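Local coordinates for SusD superfamily protein (Bacteroides thetaiotaomicron, PDB 3MCX), which is of unknown function but belongs to the SusD family of outer-membrane proteins and so probably takes part in capturing glycans or other nutrients at the cell surface, at residues 44-49 and 336-341; 249-254 and 348-353. One frame throughout, in Å; residues are numbered along the deposited sequence.

Contact 1 (44-49 and 336-341); sequences NYWYYG and AKFPGK
Trp46 and Phe338 make the whole of this contact, a T-shaped aromatic pair in which the indole supplies the edge and the phenyl ring the face. The evidence is threefold: the planes stand at 72° to each other, the centroid of the six-membered indole ring lies 4.8 Å from that of Phe338, and Trp46 CZ2 sits over the middle of the phenyl ring, 3.4 Å above its plane. CZ2 is nearly equidistant from the six ring carbons, with Phe338 CE1 at 3.6 Å, as expected for an aromatic C-H directed at the centre of a pi cloud. The pyrrole N-H corner of the same edge lies nearer the rim, where Trp46 NE1 is 3.6 Å from Phe338 CZ; NE1 has its hydrogen bond elsewhere.

The remaining packing is apolar. Lys337 CB covers the opposite face of the Phe338 ring, so the phenyl is sandwiched between the indole edge and the methylene of its own chain neighbour. The backbones stay far apart, with Trp46 CA 11.7 Å from Phe338 CA, and the two side chains bridge the interval. With chi1 at -169°, Trp46 CG lies opposite the backbone N, which carries the indole outward from the helix.

Pro277 in helix 276-279 touches both rings, and Ala276 adds to the packing against Trp46. Lys337 meanwhile reaches Glu417 in a salt bridge. The contact thus joins helix 44-51, near the start of the chain, to the loop between strands 334-335 and 351-355, with helix 276-279 packed against both.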
loop_
_atom_site.group_PDB
_atom_site.type_symbol
_atom_site.label_atom_id
_atom_site.label_comp_id
_atom_site.label_asym_id
_atom_site.label_seq_id
_atom_site.Cartn_x
_atom_site.Cartn_y
_atom_site.Cartn_z
ATOM N N ASN A 44 -0.921 6.348 -7.578
ATOM C CA ASN A 44 -2.280 6.045 -7.139
ATOM C C ASN A 44 -2.363 4.950 -6.069
ATOM O O ASN A 44 -3.052 5.148 -5.060
ATOM C CB ASN A 44 -3.164 5.707 -8.330
ATOM C CG ASN A 44 -3.303 6.876 -9.260
ATOM O OD1 ASN A 44 -2.373 7.203 -10.002
ATOM N ND2 ASN A 44 -4.498 7.524 -9.254
ATOM N N TYR A 45 -1.651 3.838 -6.247
ATOM C CA TYR A 45 -1.733 2.742 -5.271
ATOM C C TYR A 45 -0.863 2.993 -4.018
ATOM O O TYR A 45 -0.914 2.217 -3.049
ATOM C CB TYR A 45 -1.423 1.400 -5.908
ATOM C CG TYR A 45 -2.494 0.925 -6.877
ATOM C CD1 TYR A 45 -2.524 1.365 -8.190
ATOM C CD2 TYR A 45 -3.464 0.032 -6.466
ATOM C CE1 TYR A 45 -3.491 0.913 -9.075
ATOM C CE2 TYR A 45 -4.436 -0.424 -7.362
ATOM C CZ TYR A 45 -4.429 0.014 -8.646
ATOM O OH TYR A 45 -5.376 -0.442 -9.536
ATOM N N TRP A 46 -0.029 4.026 -4.081
ATOM C CA TRP A 46 0.785 4.431 -2.940
ATOM C C TRP A 46 -0.070 5.265 -1.999
ATOM O O TRP A 46 -0.224 4.923 -0.818
ATOM C CB TRP A 46 2.032 5.162 -3.445
ATOM C CG TRP A 46 3.093 5.419 -2.425
ATOM C CD1 TRP A 46 2.958 5.458 -1.075
ATOM C CD2 TRP A 46 4.461 5.745 -2.721
ATOM N NE1 TRP A 46 4.202 5.766 -0.502
ATOM C CE2 TRP A 46 5.118 5.957 -1.505
ATOM C CE3 TRP A 46 5.199 5.879 -3.917
ATOM C CZ2 TRP A 46 6.485 6.277 -1.437
ATOM C CZ3 TRP A 46 6.554 6.201 -3.844
ATOM C CH2 TRP A 46 7.178 6.401 -2.620
ATOM N N TYR A 47 -0.652 6.344 -2.497
ATOM C CA TYR A 47 -1.338 7.271 -1.601
ATOM C C TYR A 47 -2.824 7.041 -1.414
ATOM O O TYR A 47 -3.433 7.627 -0.508
ATOM C CB TYR A 47 -1.025 8.731 -1.945
ATOM C CG TYR A 47 -1.347 9.177 -3.353
ATOM C CD1 TYR A 47 -2.654 9.136 -3.853
ATOM C CD2 TYR A 47 -0.388 9.757 -4.156
ATOM C CE1 TYR A 47 -2.956 9.586 -5.164
ATOM C CE2 TYR A 47 -0.658 10.209 -5.428
ATOM C CZ TYR A 47 -1.949 10.114 -5.933
ATOM O OH TYR A 47 -2.225 10.569 -7.219
ATOM N N TYR A 48 -3.454 6.150 -2.210
ATOM C CA TYR A 48 -4.883 5.850 -2.026
ATOM C C TYR A 48 -5.226 5.465 -0.597
ATOM O O TYR A 48 -6.142 6.056 -0.004
ATOM C CB TYR A 48 -5.328 4.768 -3.005
ATOM C CG TYR A 48 -6.786 4.352 -2.886
ATOM C CD1 TYR A 48 -7.798 5.114 -3.417
ATOM C CD2 TYR A 48 -7.148 3.186 -2.201
ATOM C CE1 TYR A 48 -9.125 4.720 -3.326
ATOM C CE2 TYR A 48 -8.476 2.794 -2.091
ATOM C CZ TYR A 48 -9.451 3.578 -2.651
ATOM O OH TYR A 48 -10.769 3.216 -2.565
ATOM N N GLY A 49 -4.457 4.565 -0.018
ATOM C CA GLY A 49 -4.747 4.045 1.308
ATOM C C GLY A 49 -4.450 5.008 2.433
ATOM O O GLY A 49 -4.738 4.710 3.590
ATOM N N ALA A 336 7.706 13.855 5.823
ATOM C CA ALA A 336 9.075 13.826 5.272
ATOM C C ALA A 336 9.622 12.393 5.086
ATOM O O ALA A 336 10.822 12.189 5.113
ATOM C CB ALA A 336 10.017 14.658 6.148
ATOM N N LYS A 337 8.755 11.407 4.921
ATOM C CA LYS A 337 9.187 10.029 4.738
ATOM C C LYS A 337 9.909 9.752 3.413
ATOM O O LYS A 337 10.662 8.809 3.349
ATOM C CB LYS A 337 8.024 9.045 4.849
ATOM C CG LYS A 337 7.682 8.693 6.242
ATOM C CD LYS A 337 6.709 7.522 6.288
ATOM C CE LYS A 337 6.511 7.159 7.733
ATOM N NZ LYS A 337 5.469 6.156 7.957
ATOM N N PHE A 338 9.656 10.544 2.367
ATOM C CA PHE A 338 10.170 10.225 1.027
ATOM C C PHE A 338 10.937 11.409 0.439
ATOM O O PHE A 338 10.568 11.977 -0.597
ATOM C CB PHE A 338 8.994 9.808 0.125
ATOM C CG PHE A 338 8.054 8.845 0.789
ATOM C CD1 PHE A 338 8.517 7.621 1.249
ATOM C CD2 PHE A 338 6.716 9.200 1.051
ATOM C CE1 PHE A 338 7.643 6.721 1.919
ATOM C CE2 PHE A 338 5.844 8.301 1.723
ATOM C CZ PHE A 338 6.330 7.062 2.156
ATOM N N PRO A 339 12.071 11.785 1.067
ATOM C CA PRO A 339 12.784 13.001 0.639
ATOM C C PRO A 339 13.741 12.773 -0.541
ATOM O O PRO A 339 14.367 13.728 -1.013
ATOM C CB PRO A 339 13.565 13.348 1.877
ATOM C CG PRO A 339 13.970 11.965 2.426
ATOM C CD PRO A 339 12.731 11.153 2.231
ATOM N N GLY A 340 13.888 11.521 -0.997
ATOM C CA GLY A 340 14.854 11.200 -2.051
ATOM C C GLY A 340 16.183 10.743 -1.484
ATOM O O GLY A 340 16.468 10.937 -0.294
ATOM N N LYS A 341 17.021 10.164 -2.342
ATOM C CA LYS A 341 18.319 9.563 -1.907
ATOM C C LYS A 341 19.334 10.556 -1.392
ATOM O O LYS A 341 20.262 10.189 -0.646
ATOM C CB LYS A 341 18.985 8.803 -3.050
ATOM C CG LYS A 341 18.112 7.832 -3.784
ATOM C CD LYS A 341 18.920 6.844 -4.563
ATOM C CE LYS A 341 18.198 6.105 -5.639
ATOM N NZ LYS A 341 16.935 5.478 -5.233
#

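Contact 2 (249-254 and 348-353); sequences GQDFQS and TNNICI
Asn350 has the largest share of the buried surface, 74 Å², and its side-chain amide lies against the carboxylate of Asp251. The two flat groups are stacked, with planes only 16° apart. Asn350 ND2 is 3.2 Å from Asp251 OD1, but the angle is too poor for a hydrogen bond, as the stacking would lead one to expect. The main polar partners of both groups lie outside the two segments: ND2 donates to Glu259 and Asn350 OD1 accepts from the backbone N of Ile262, while Asp251 OD1 forms a salt bridge with Lys341. The same ND2 lies over one face of the Phe252 ring, displaced toward the rim and 3.4 Å from Phe252 CZ, with the ring and amide planes 60° apart.

Asn350 comes just before strand 351-355, which pairs antiparallel with strand 256-260 in a two-stranded sheet; Ile351 bonds through its backbone to Leu260, and Ile353 to Phe258. The loop 249-254 leads into the start of strand 256-260, yet its residues Asp251 and Phe252 meet Asn350, which lies beside the far end of that strand.

Gly249, with 37 Å² buried, meets Asn349 through its alpha carbon: Gly249 CA is 3.2 Å from Asn349 OD1. Two waters supply the hydrogen bonding between the segments. One accepts from both Gly249 N and Asn349 ND2. The other donates to Gly249 O and to Asp251 OD1, the latter at 2.6 Å, and accepts from Asn350 N, so that one water joins Gly249, Asp251 and Asn350, and OD1 is held by both Lys341 and this water. Asn349 ND2 also donates to Asn350 O at 2.9 Å, nearly straight at 173° and on a carbonyl lone pair, which fixes the rotation of its amide and leaves OD1 directed to Gly340 N.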
loop_
_atom_site.group_PDB
_atom_site.type_symbol
_atom_site.label_atom_id
_atom_site.label_comp_id
_atom_site.label_asym_id
_atom_site.label_seq_id
_atom_site.Cartn_x
_atom_site.Cartn_y
_atom_site.Cartn_z
ATOM N N GLY A 249 14.393 7.820 2.759
ATOM C CA GLY A 249 15.054 8.209 1.527
ATOM C C GLY A 249 16.236 7.373 1.128
ATOM O O GLY A 249 16.697 7.445 -0.020
ATOM N N GLN A 250 16.802 6.635 2.081
ATOM C CA GLN A 250 17.953 5.779 1.825
ATOM C C GLN A 250 17.463 4.428 1.295
ATOM O O GLN A 250 16.479 3.853 1.792
ATOM C CB GLN A 250 18.814 5.590 3.084
ATOM C CG GLN A 250 19.444 6.880 3.582
ATOM C CD GLN A 250 20.322 7.521 2.533
ATOM O OE1 GLN A 250 19.977 8.557 1.946
ATOM N NE2 GLN A 250 21.445 6.892 2.257
ATOM N N ASP A 251 18.144 3.925 0.269
ATOM C CA ASP A 251 17.732 2.675 -0.388
ATOM C C ASP A 251 17.917 1.447 0.511
ATOM O O ASP A 251 18.953 1.306 1.173
ATOM C CB ASP A 251 18.577 2.441 -1.646
ATOM C CG ASP A 251 18.230 3.367 -2.802
ATOM O OD1 ASP A 251 17.358 4.247 -2.680
ATOM O OD2 ASP A 251 18.855 3.165 -3.853
ATOM N N PHE A 252 16.953 0.537 0.482
ATOM C CA PHE A 252 17.113 -0.831 1.006
ATOM C C PHE A 252 17.657 -0.897 2.440
ATOM O O PHE A 252 18.605 -1.601 2.727
ATOM C CB PHE A 252 17.974 -1.662 0.046
ATOM C CG PHE A 252 17.485 -1.608 -1.382
ATOM C CD1 PHE A 252 16.245 -2.076 -1.716
ATOM C CD2 PHE A 252 18.279 -1.061 -2.364
ATOM C CE1 PHE A 252 15.794 -2.001 -3.012
ATOM C CE2 PHE A 252 17.832 -1.012 -3.675
ATOM C CZ PHE A 252 16.601 -1.479 -3.979
ATOM N N GLN A 253 16.994 -0.167 3.328
ATOM C CA GLN A 253 17.348 -0.146 4.745
ATOM C C GLN A 253 16.792 -1.409 5.408
ATOM O O GLN A 253 16.059 -2.164 4.797
ATOM C CB GLN A 253 16.863 1.164 5.378
ATOM C CG GLN A 253 17.553 2.387 4.750
ATOM C CD GLN A 253 19.067 2.373 4.971
ATOM O OE1 GLN A 253 19.529 2.573 6.090
ATOM N NE2 GLN A 253 19.859 2.091 3.909
ATOM N N SER A 254 17.175 -1.622 6.662
ATOM C CA SER A 254 17.073 -2.929 7.296
ATOM C C SER A 254 15.663 -3.477 7.503
ATOM O O SER A 254 15.522 -4.682 7.696
ATOM C CB SER A 254 17.825 -2.937 8.635
ATOM O OG SER A 254 17.168 -2.134 9.604
ATOM N N THR A 348 13.709 10.662 -6.721
ATOM C CA THR A 348 14.664 9.567 -6.638
ATOM C C THR A 348 14.393 8.539 -5.539
ATOM O O THR A 348 15.130 7.549 -5.444
ATOM C CB THR A 348 16.108 10.097 -6.437
ATOM O OG1 THR A 348 16.221 10.695 -5.124
ATOM C CG2 THR A 348 16.489 11.077 -7.556
ATOM N N ASN A 349 13.401 8.782 -4.690
ATOM C CA ASN A 349 13.089 7.893 -3.584
ATOM C C ASN A 349 12.660 6.542 -4.128
ATOM O O ASN A 349 11.807 6.445 -5.034
ATOM C CB ASN A 349 11.986 8.476 -2.687
ATOM C CG ASN A 349 12.172 8.152 -1.215
ATOM O OD1 ASN A 349 12.635 9.013 -0.459
ATOM N ND2 ASN A 349 11.842 6.907 -0.798
ATOM N N ASN A 350 13.201 5.483 -3.544
ATOM C CA ASN A 350 12.678 4.142 -3.813
ATOM C C ASN A 350 11.245 4.004 -3.295
ATOM O O ASN A 350 10.752 4.836 -2.520
ATOM C CB ASN A 350 13.554 3.078 -3.172
ATOM C CG ASN A 350 14.768 2.730 -3.996
ATOM O OD1 ASN A 350 15.067 3.348 -5.035
ATOM N ND2 ASN A 350 15.544 1.760 -3.489
ATOM N N ILE A 351 10.575 2.945 -3.714
ATOM C CA ILE A 351 9.207 2.656 -3.317
ATOM C C ILE A 351 9.192 1.392 -2.451
ATOM O O ILE A 351 9.205 0.253 -2.963
ATOM C CB ILE A 351 8.265 2.438 -4.525
ATOM C CG1 ILE A 351 8.435 3.536 -5.602
ATOM C CG2 ILE A 351 6.846 2.423 -4.008
ATOM C CD1 ILE A 351 7.454 3.344 -6.792
ATOM N N CYS A 352 9.127 1.574 -1.135
ATOM C CA CYS A 352 9.045 0.435 -0.245
ATOM C C CYS A 352 7.609 -0.062 -0.242
ATOM O O CYS A 352 6.657 0.705 0.038
ATOM C CB CYS A 352 9.470 0.846 1.158
ATOM S SG CYS A 352 9.388 -0.543 2.318
ATOM N N ILE A 353 7.433 -1.316 -0.662
ATOM C CA ILE A 353 6.127 -1.938 -0.766
ATOM C C ILE A 353 5.676 -2.546 0.557
ATOM O O ILE A 353 4.516 -2.419 0.925
ATOM C CB ILE A 353 6.130 -3.004 -1.895
ATOM C CG1 ILE A 353 6.589 -2.422 -3.226
ATOM C CG2 ILE A 353 4.728 -3.700 -2.015
ATOM C CD1 ILE A 353 5.746 -1.274 -3.765
HETATM O O HOH W 1 11.931 6.573 2.191
HETATM O O HOH W 2 15.400 5.663 -1.692
#

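In the fold
Both contacts are buried, but contact 1, about 10 Å from the centre of the chain, is purely aromatic, whereas contact 2, about 14 Å out and with some partly exposed residues, relies on amides, a carboxylate and ordered water. Their centres are 10 Å apart. They share the connection between strands 334-335 and 351-355: residues 336-341 turn toward helix 44-51, whereas residues 348-350 pack on loop 249-254 just before strand 351-355 begins. Probable hydrogen bonds join them directly, from Gly340 N to Asn349 OD1 (2.9 Å) and from Lys341 NZ to Thr348 O (2.8 Å). Through its salt bridge to Asp251, Lys341 also ties the loop of contact 1 to the carboxylate of contact 2.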